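Local coordinates for cupin 2, conserved barrel domain protein (Shewanella frigidimarina, PDB 2PFW) that is of unknown function but has the RmlC-like cupin fold, a small beta barrel whose interior in many relatives holds a metal or a small ligand, at residues 22-26 with 37-42; 64-70 with 88-94; 2-6 with 29-33. One frame throughout, in Å; residues are numbered along the deposited sequence.

How the contacts relate
Contacts 1 and 2 meet inside the cupin barrel, one from each of its two sheets. Their centres are about 15 Å apart, and they touch where Phe-41 CD1 packs against Phe-65 CE2 at 3.7 Å and Phe-41 also reaches Cys-94. 1,2-Ethanediol, probably from the crystallisation liquor, is bound about 4 Å from the side chain of Phe-41, and about 5 Å from that of Ala-92 as well, which may mark a pocket there. Contact 3 uses the far end of strand 23-31, its centre about 19 Å from that of contact 1. Contacts 2 and 3 lie across the chain's centre, nearest atoms about 16 Å apart, yet both touch the second subunit.

Contact 1: residues 22-26 with 37-42; sequences GLKRQ and VKIWFD
Leu-23 and Phe-41 both turn CG opposite their own carbonyl carbons (chi1 -71° and -72°), and the two side chains therefore run side by side on one face of the sheet. Leu-23 CD2 is laid over one face of the Phe-41 ring, 3.9 Å from its centroid, in a CH-pi contact, while its other methyl, CD1, meets Ile-39 CG2. On the same face the aliphatic part of Arg-25 lies alongside Ile-39, with CG 3.5 Å from Ile-39 CD1; a long chain suits this place because its methylenes cover the isoleucine and its guanidinium continues to the ring of Phe-111, where it makes a cation-pi contact.

Trp-40 occupies the other face and turns an edge to the partner strand. Its CZ3 meets Gln-26 CB at 3.5 Å, CE3 approaches Lys-24 O, and the Gln-26 amide plane stands 72° from the indole. The amide serves two sides: NE2 donates to Thr-14 O and Gly-11 O, while a water gives a proton to Gln-26 OE1 at 2.8 Å and takes one from Lys-38 NZ, bridging the two side chains. Lys-24 NZ remains 4.1 Å from Asp-42 OD1, beyond a salt bridge, but donates to a second water, which lies between Trp-40 O and Asp-42 OD1.

The backbones pair in antiparallel fashion, Lys-24 opposite Trp-40 and Gln-26 opposite Lys-38 as hydrogen-bonded pairs; Trp-40 N reaches Lys-24 O at 2.8 Å. The pairing closes with Asp-42 N on Gly-22 O at 2.9 Å; Gly-22 has a positive phi, which glycine adopts more readily than other residues.

These strands form the beta hairpin 23-31/34-41 of the six-stranded sheet. Strand 98-105 flanks 34-41 on its other edge, bonding the backbones of Val-37, Ile-39 and Phe-41, while Ile-16 touches Trp-40 and Lys-24.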
# COMPACT_ATOMS: atom_id res chain seq x y z
N GLY A 22 12.52 14.26 10.33
CA GLY A 22 11.12 14.63 10.47
C GLY A 22 10.19 13.49 10.04
O GLY A 22 9.00 13.71 9.88
N LEU A 23 10.77 12.31 9.87
CA LEU A 23 10.09 11.13 9.38
C LEU A 23 9.89 10.09 10.48
O LEU A 23 10.77 9.88 11.31
CB LEU A 23 10.87 10.49 8.23
CG LEU A 23 10.92 11.21 6.89
CD1 LEU A 23 11.01 10.20 5.75
CD2 LEU A 23 9.71 12.11 6.69
N LYS A 24 8.73 9.45 10.46
CA LYS A 24 8.43 8.32 11.34
C LYS A 24 7.91 7.15 10.51
O LYS A 24 7.13 7.36 9.58
CB LYS A 24 7.40 8.70 12.40
CG LYS A 24 7.92 9.58 13.53
CD LYS A 24 6.85 9.82 14.58
CE LYS A 24 6.45 11.28 14.71
NZ LYS A 24 5.20 11.59 13.95
N ARG A 25 8.34 5.93 10.82
CA ARG A 25 8.03 4.80 9.94
C ARG A 25 7.40 3.65 10.72
O ARG A 25 7.86 3.32 11.81
CB ARG A 25 9.30 4.30 9.23
CG ARG A 25 9.06 3.19 8.23
CD ARG A 25 10.28 2.95 7.34
NE ARG A 25 11.40 2.44 8.12
CZ ARG A 25 12.69 2.67 7.97
NH1 ARG A 25 13.15 3.46 7.01
NH2 ARG A 25 13.56 2.10 8.81
N GLN A 26 6.36 3.05 10.14
CA GLN A 26 5.74 1.86 10.72
C GLN A 26 5.61 0.74 9.70
O GLN A 26 5.07 0.93 8.62
CB GLN A 26 4.36 2.17 11.29
CG GLN A 26 3.77 1.04 12.13
CD GLN A 26 2.33 1.33 12.50
OE1 GLN A 26 1.53 1.61 11.61
NE2 GLN A 26 2.02 1.28 13.79
N VAL A 37 5.19 -0.00 4.27
CA VAL A 37 5.37 0.74 5.52
C VAL A 37 4.46 1.98 5.52
O VAL A 37 3.96 2.36 4.46
CB VAL A 37 6.82 1.18 5.77
CG1 VAL A 37 7.75 -0.02 5.75
CG2 VAL A 37 7.24 2.22 4.75
N LYS A 38 4.29 2.53 6.70
CA LYS A 38 3.58 3.77 6.96
C LYS A 38 4.57 4.85 7.41
O LYS A 38 5.27 4.64 8.40
CB LYS A 38 2.49 3.59 8.01
CG LYS A 38 1.41 4.65 7.99
CD LYS A 38 0.41 4.47 9.12
CE LYS A 38 -0.95 4.98 8.69
NZ LYS A 38 -1.90 5.03 9.84
N ILE A 39 4.61 5.95 6.68
CA ILE A 39 5.51 7.05 6.95
C ILE A 39 4.75 8.33 7.32
O ILE A 39 3.96 8.82 6.51
CB ILE A 39 6.40 7.38 5.73
CG1 ILE A 39 7.00 6.16 5.02
CG2 ILE A 39 7.48 8.38 6.13
CD1 ILE A 39 8.10 5.49 5.81
N TRP A 40 5.00 8.85 8.51
CA TRP A 40 4.43 10.13 8.92
C TRP A 40 5.42 11.26 8.62
O TRP A 40 6.55 11.22 9.11
CB TRP A 40 4.11 10.16 10.41
CG TRP A 40 2.99 9.29 10.86
CD1 TRP A 40 1.71 9.66 11.14
CD2 TRP A 40 3.06 7.87 11.07
NE1 TRP A 40 0.97 8.55 11.52
CE2 TRP A 40 1.78 7.45 11.49
CE3 TRP A 40 4.08 6.93 10.95
CZ2 TRP A 40 1.50 6.12 11.78
CZ3 TRP A 40 3.80 5.61 11.25
CH2 TRP A 40 2.52 5.22 11.66
N PHE A 41 4.98 12.24 7.84
CA PHE A 41 5.81 13.41 7.58
C PHE A 41 5.47 14.56 8.53
O PHE A 41 4.33 15.02 8.56
CB PHE A 41 5.63 13.88 6.14
CG PHE A 41 6.26 12.99 5.09
CD1 PHE A 41 5.87 11.66 4.96
CD2 PHE A 41 7.24 13.48 4.24
CE1 PHE A 41 6.45 10.86 3.99
CE2 PHE A 41 7.82 12.68 3.28
CZ PHE A 41 7.42 11.36 3.15
N ASP A 42 6.43 15.04 9.31
CA ASP A 42 6.33 16.37 9.91
C ASP A 42 6.19 17.42 8.82
O ASP A 42 6.52 17.17 7.66
CB ASP A 42 7.55 16.69 10.77
CG ASP A 42 7.80 15.65 11.85
OD1 ASP A 42 6.89 14.82 12.08
OD2 ASP A 42 8.90 15.66 12.44
O HOH W 1 6.69 12.46 11.52
O HOH W 2 -1.15 2.35 11.28

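Contact 2: residues 64-70 with 88-94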
# COMPACT_ATOMS: atom_id res chain seq x y z
N GLU A 64 -0.48 17.19 1.82
CA GLU A 64 -0.17 17.63 0.47
C GLU A 64 1.28 17.26 0.15
O GLU A 64 2.19 17.65 0.87
CB GLU A 64 -0.42 19.12 0.28
CG GLU A 64 -1.84 19.60 0.49
CD GLU A 64 -2.85 19.00 -0.46
OE1 GLU A 64 -2.70 19.15 -1.69
OE2 GLU A 64 -3.82 18.38 0.03
N PHE A 65 1.47 16.50 -0.92
CA PHE A 65 2.80 16.00 -1.26
C PHE A 65 3.24 16.58 -2.60
O PHE A 65 2.56 16.39 -3.61
CB PHE A 65 2.82 14.47 -1.30
CG PHE A 65 2.93 13.88 0.10
CD1 PHE A 65 1.78 13.68 0.86
CD2 PHE A 65 4.15 13.53 0.63
CE1 PHE A 65 1.89 13.16 2.13
CE2 PHE A 65 4.26 13.00 1.90
CZ PHE A 65 3.12 12.81 2.65
N HIS A 66 4.37 17.29 -2.57
CA HIS A 66 5.08 17.70 -3.78
C HIS A 66 5.98 16.55 -4.21
O HIS A 66 7.00 16.32 -3.56
CB HIS A 66 5.90 18.96 -3.55
CG HIS A 66 5.11 20.22 -3.37
ND1 HIS A 66 4.27 20.40 -2.30
CD2 HIS A 66 5.03 21.36 -4.10
CE1 HIS A 66 3.70 21.59 -2.38
NE2 HIS A 66 4.15 22.19 -3.47
N VAL A 67 5.62 15.83 -5.26
CA VAL A 67 6.41 14.65 -5.61
C VAL A 67 7.11 14.82 -6.95
O VAL A 67 6.51 15.21 -7.95
CB VAL A 67 5.56 13.37 -5.62
CG1 VAL A 67 6.42 12.18 -6.03
CG2 VAL A 67 4.93 13.14 -4.26
N ASN A 68 8.41 14.52 -6.96
CA ASN A 68 9.17 14.48 -8.21
C ASN A 68 9.44 13.03 -8.61
O ASN A 68 10.09 12.33 -7.84
CB ASN A 68 10.49 15.25 -8.08
CG ASN A 68 11.13 15.47 -9.45
OD1 ASN A 68 10.92 14.69 -10.38
ND2 ASN A 68 11.90 16.54 -9.57
N VAL A 69 8.96 12.63 -9.78
CA VAL A 69 9.37 11.39 -10.41
C VAL A 69 9.94 11.66 -11.81
O VAL A 69 9.23 12.11 -12.70
CB VAL A 69 8.23 10.37 -10.53
CG1 VAL A 69 8.74 9.10 -11.21
CG2 VAL A 69 7.66 10.04 -9.16
N ASP A 70 11.23 11.36 -11.97
CA ASP A 70 11.86 11.42 -13.29
C ASP A 70 11.74 12.82 -13.88
O ASP A 70 11.62 12.97 -15.10
CB ASP A 70 11.21 10.40 -14.23
CG ASP A 70 12.09 10.08 -15.42
OD1 ASP A 70 13.32 10.05 -15.20
OD2 ASP A 70 11.57 9.89 -16.53
N VAL A 88 14.74 4.86 -10.97
CA VAL A 88 14.29 6.16 -11.45
C VAL A 88 14.46 7.23 -10.37
O VAL A 88 14.15 7.02 -9.19
CB VAL A 88 12.82 6.14 -11.91
CG1 VAL A 88 12.32 7.54 -12.23
CG2 VAL A 88 12.65 5.24 -13.13
N ASP A 89 14.98 8.39 -10.75
CA ASP A 89 15.16 9.48 -9.80
C ASP A 89 13.81 9.96 -9.27
O ASP A 89 12.87 10.07 -10.06
CB ASP A 89 15.90 10.65 -10.44
CG ASP A 89 17.40 10.49 -10.48
OD1 ASP A 89 17.93 9.67 -9.70
OD2 ASP A 89 18.04 11.18 -11.30
N HIS A 90 13.72 10.24 -7.98
CA HIS A 90 12.45 10.71 -7.42
C HIS A 90 12.67 11.51 -6.15
O HIS A 90 13.68 11.35 -5.46
CB HIS A 90 11.51 9.54 -7.14
CG HIS A 90 11.99 8.56 -6.11
ND1 HIS A 90 12.85 7.54 -6.44
CD2 HIS A 90 11.76 8.42 -4.79
CE1 HIS A 90 13.12 6.82 -5.36
NE2 HIS A 90 12.47 7.34 -4.34
N GLY A 91 11.71 12.38 -5.81
CA GLY A 91 11.72 13.05 -4.52
C GLY A 91 10.32 13.33 -4.00
O GLY A 91 9.39 13.37 -4.81
N ALA A 92 10.20 13.53 -2.69
CA ALA A 92 8.92 13.88 -2.08
C ALA A 92 9.10 14.83 -0.90
O ALA A 92 9.91 14.60 -0.01
CB ALA A 92 8.20 12.61 -1.66
N VAL A 93 8.33 15.90 -0.91
CA VAL A 93 8.27 16.91 0.13
C VAL A 93 6.85 17.12 0.64
O VAL A 93 5.93 17.16 -0.16
CB VAL A 93 8.80 18.27 -0.38
CG1 VAL A 93 8.11 19.43 0.33
CG2 VAL A 93 10.30 18.34 -0.21
N CYS A 94 6.68 17.28 1.94
CA CYS A 94 5.35 17.50 2.51
C CYS A 94 5.29 18.75 3.38
O CYS A 94 5.59 18.71 4.57
CB CYS A 94 4.93 16.29 3.36
SG CYS A 94 3.17 16.28 3.76
O HOH W 3 15.62 8.93 -13.30
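Strands 65-69 and 90-94 are antiparallel neighbours in the four-stranded sheet of the cupin barrel, and Phe-65 meets Cys-94 at one end of the pairing. Cys-94 SG sits over one face of the phenyl ring, 3.8 Å from its centroid, a sulfur-aromatic contact to which Cys-94 CB adds a CH-pi contact over the same face. Phenylalanine and cysteine suit this buried place: a broad apolar face receives a small polarisable sulfur. The Phe-65 ring also meets that of Phe-41 edge-to-face. With an alanine at Phe-65 that face would be gone, and Cys-94 would probably lose its cover while a gap opened beside Phe-41.

Backbone bonds run both ways at His-66/Val-93, with His-66 N 2.9 Å from Val-93 O and Val-93 N 3.0 Å from His-66 O, and Asn-68 N donates to Gly-91 O. Asp-70 N continues the pattern to Asp-89 O at 2.8 Å, and a water joins Asp-70 OD1 to Asp-89 N. Here Val-88 CG1 packs against Asp-70 CB at 3.7 Å and also touches Val-69 CG1. Branched and small residues, Val-67, Val-69 and Ala-92, share the face that carries His-90.

The His-90 ring takes chi1 63°, between backbone N and carbonyl carbon, which brings ND1 back to its own segment. There it donates to Val-88 O at 3.1 Å, nearly straight (175°) and in the ring plane, which fixes the ring's rotation. By its sequence setting, His-90 probably matches the histidine of the second cupin motif, a metal ligand in many relatives; its ring meets that of His-52.

Strand 72-76 lies beyond 65-69, and strand 45-50 beyond 90-94. Val-67 touches Phe-82 of strand 81-84 and Phe-8 of the second subunit.

Contact 3: residues 2-6 with 29-33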
# COMPACT_ATOMS: atom_id res chain seq x y z
N MSE A 2 13.74 -10.14 9.69
CA MSE A 2 13.17 -11.36 10.24
C MSE A 2 12.48 -12.21 9.18
O MSE A 2 11.60 -12.93 9.55
CB MSE A 2 12.19 -11.08 11.39
CG MSE A 2 10.88 -10.42 10.95
SE MSE A 2 9.78 -9.70 12.42
CE MSE A 2 9.73 -7.94 11.77
N GLN A 3 12.90 -12.08 7.92
CA GLN A 3 12.37 -12.95 6.87
C GLN A 3 10.97 -12.50 6.47
O GLN A 3 10.75 -12.11 5.32
CB GLN A 3 12.34 -14.41 7.29
CG GLN A 3 13.60 -15.02 7.87
CD GLN A 3 14.69 -15.27 6.84
OE1 GLN A 3 14.39 -15.72 5.74
NE2 GLN A 3 15.93 -14.97 7.20
N GLN A 4 10.02 -12.54 7.40
CA GLN A 4 8.69 -11.99 7.09
C GLN A 4 7.99 -11.54 8.37
O GLN A 4 8.46 -11.79 9.47
CB GLN A 4 7.85 -12.99 6.31
CG GLN A 4 7.62 -14.33 6.98
CD GLN A 4 6.69 -15.21 6.15
OE1 GLN A 4 6.95 -15.44 4.97
NE2 GLN A 4 5.61 -15.68 6.76
N SER A 5 6.85 -10.87 8.21
CA SER A 5 6.10 -10.36 9.35
C SER A 5 4.99 -11.33 9.74
O SER A 5 4.64 -12.21 8.96
CB SER A 5 5.50 -8.99 9.02
OG SER A 5 4.64 -9.11 7.90
N GLU A 6 4.44 -11.16 10.93
CA GLU A 6 3.14 -11.72 11.30
C GLU A 6 2.14 -11.53 10.17
O GLU A 6 2.30 -10.63 9.34
CB GLU A 6 2.64 -11.06 12.59
CG GLU A 6 1.74 -11.93 13.44
CD GLU A 6 2.53 -12.86 14.35
OE1 GLU A 6 3.69 -12.50 14.64
OE2 GLU A 6 1.99 -13.91 14.75
N GLY A 29 3.65 -4.71 6.79
CA GLY A 29 3.82 -6.14 6.52
C GLY A 29 4.87 -6.36 5.45
O GLY A 29 5.00 -5.54 4.55
N PHE A 30 5.61 -7.46 5.54
CA PHE A 30 6.69 -7.71 4.60
C PHE A 30 7.04 -9.19 4.49
O PHE A 30 6.82 -9.94 5.45
CB PHE A 30 7.93 -6.91 5.01
CG PHE A 30 8.71 -7.45 6.18
CD1 PHE A 30 8.33 -7.14 7.48
CD2 PHE A 30 9.82 -8.26 6.00
CE1 PHE A 30 9.04 -7.61 8.56
CE2 PHE A 30 10.52 -8.76 7.08
CZ PHE A 30 10.13 -8.44 8.37
N ASN A 31 7.60 -9.61 3.36
CA ASN A 31 8.55 -10.71 3.21
C ASN A 31 9.64 -10.32 2.22
O ASN A 31 9.71 -9.19 1.75
CB ASN A 31 7.84 -12.00 2.79
CG ASN A 31 7.18 -11.90 1.44
OD1 ASN A 31 7.41 -10.96 0.68
ND2 ASN A 31 6.35 -12.88 1.11
N HIS A 32 10.51 -11.26 1.89
CA HIS A 32 11.61 -11.08 0.97
C HIS A 32 11.23 -10.34 -0.30
O HIS A 32 12.07 -9.65 -0.90
CB HIS A 32 12.18 -12.45 0.57
CG HIS A 32 11.24 -13.24 -0.29
ND1 HIS A 32 10.20 -13.97 0.24
CD2 HIS A 32 11.16 -13.42 -1.63
CE1 HIS A 32 9.52 -14.56 -0.73
NE2 HIS A 32 10.09 -14.24 -1.88
N GLU A 33 10.00 -10.42 -0.80
CA GLU A 33 9.75 -9.85 -2.12
C GLU A 33 8.70 -8.76 -2.11
O GLU A 33 8.39 -8.17 -3.16
CB GLU A 33 9.36 -10.97 -3.09
CG GLU A 33 7.89 -11.34 -3.10
CD GLU A 33 7.59 -12.50 -4.03
OE1 GLU A 33 8.51 -12.94 -4.76
OE2 GLU A 33 6.43 -12.97 -4.03
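Phe-30 is wrapped by the N-terminal residues on one face and at its edge. Gln-4 CA lies over the ring, 4.1 Å from the centroid, in a CH-pi contact, with Ser-5 N over the same face. Met-2, present as selenomethionine, comes to the rim: its CE lies in the ring plane 3.3 Å from Phe-30 CE1, and SE is 5.4 Å from the centroid, an edgewise Met-aromatic contact. The bend at chi3 brings the methyl to the ring edge.

Ser-5 grips the backbone of Phe-30 twice. Its N donates to Phe-30 O at 2.9 Å, and its OG accepts from Phe-30 N at 3.0 Å. Chi1 of 59° swings the hydroxyl to that N-H, and OG itself donates to Glu-6 O, so the small side chain both takes and gives a bond. OG also lies 3.4 Å from Gly-29 CA.

Segment 29-33 ends strand 23-31 and enters the hairpin turn to strand 34-41. Asn-31 OD1 accepts from Glu-33 N at 3.0 Å, making an Asx turn, and its CB touches Gln-4 CB.

Farther out, Asn-31 ND2 bonds to Ser-55 OG of the second subunit, and Phe-83 of that subunit packs on Gln-4, Ser-5 and Asn-31. Backbone hydrogen bonding joins Gly-29 to Ala-36 of strand 34-41.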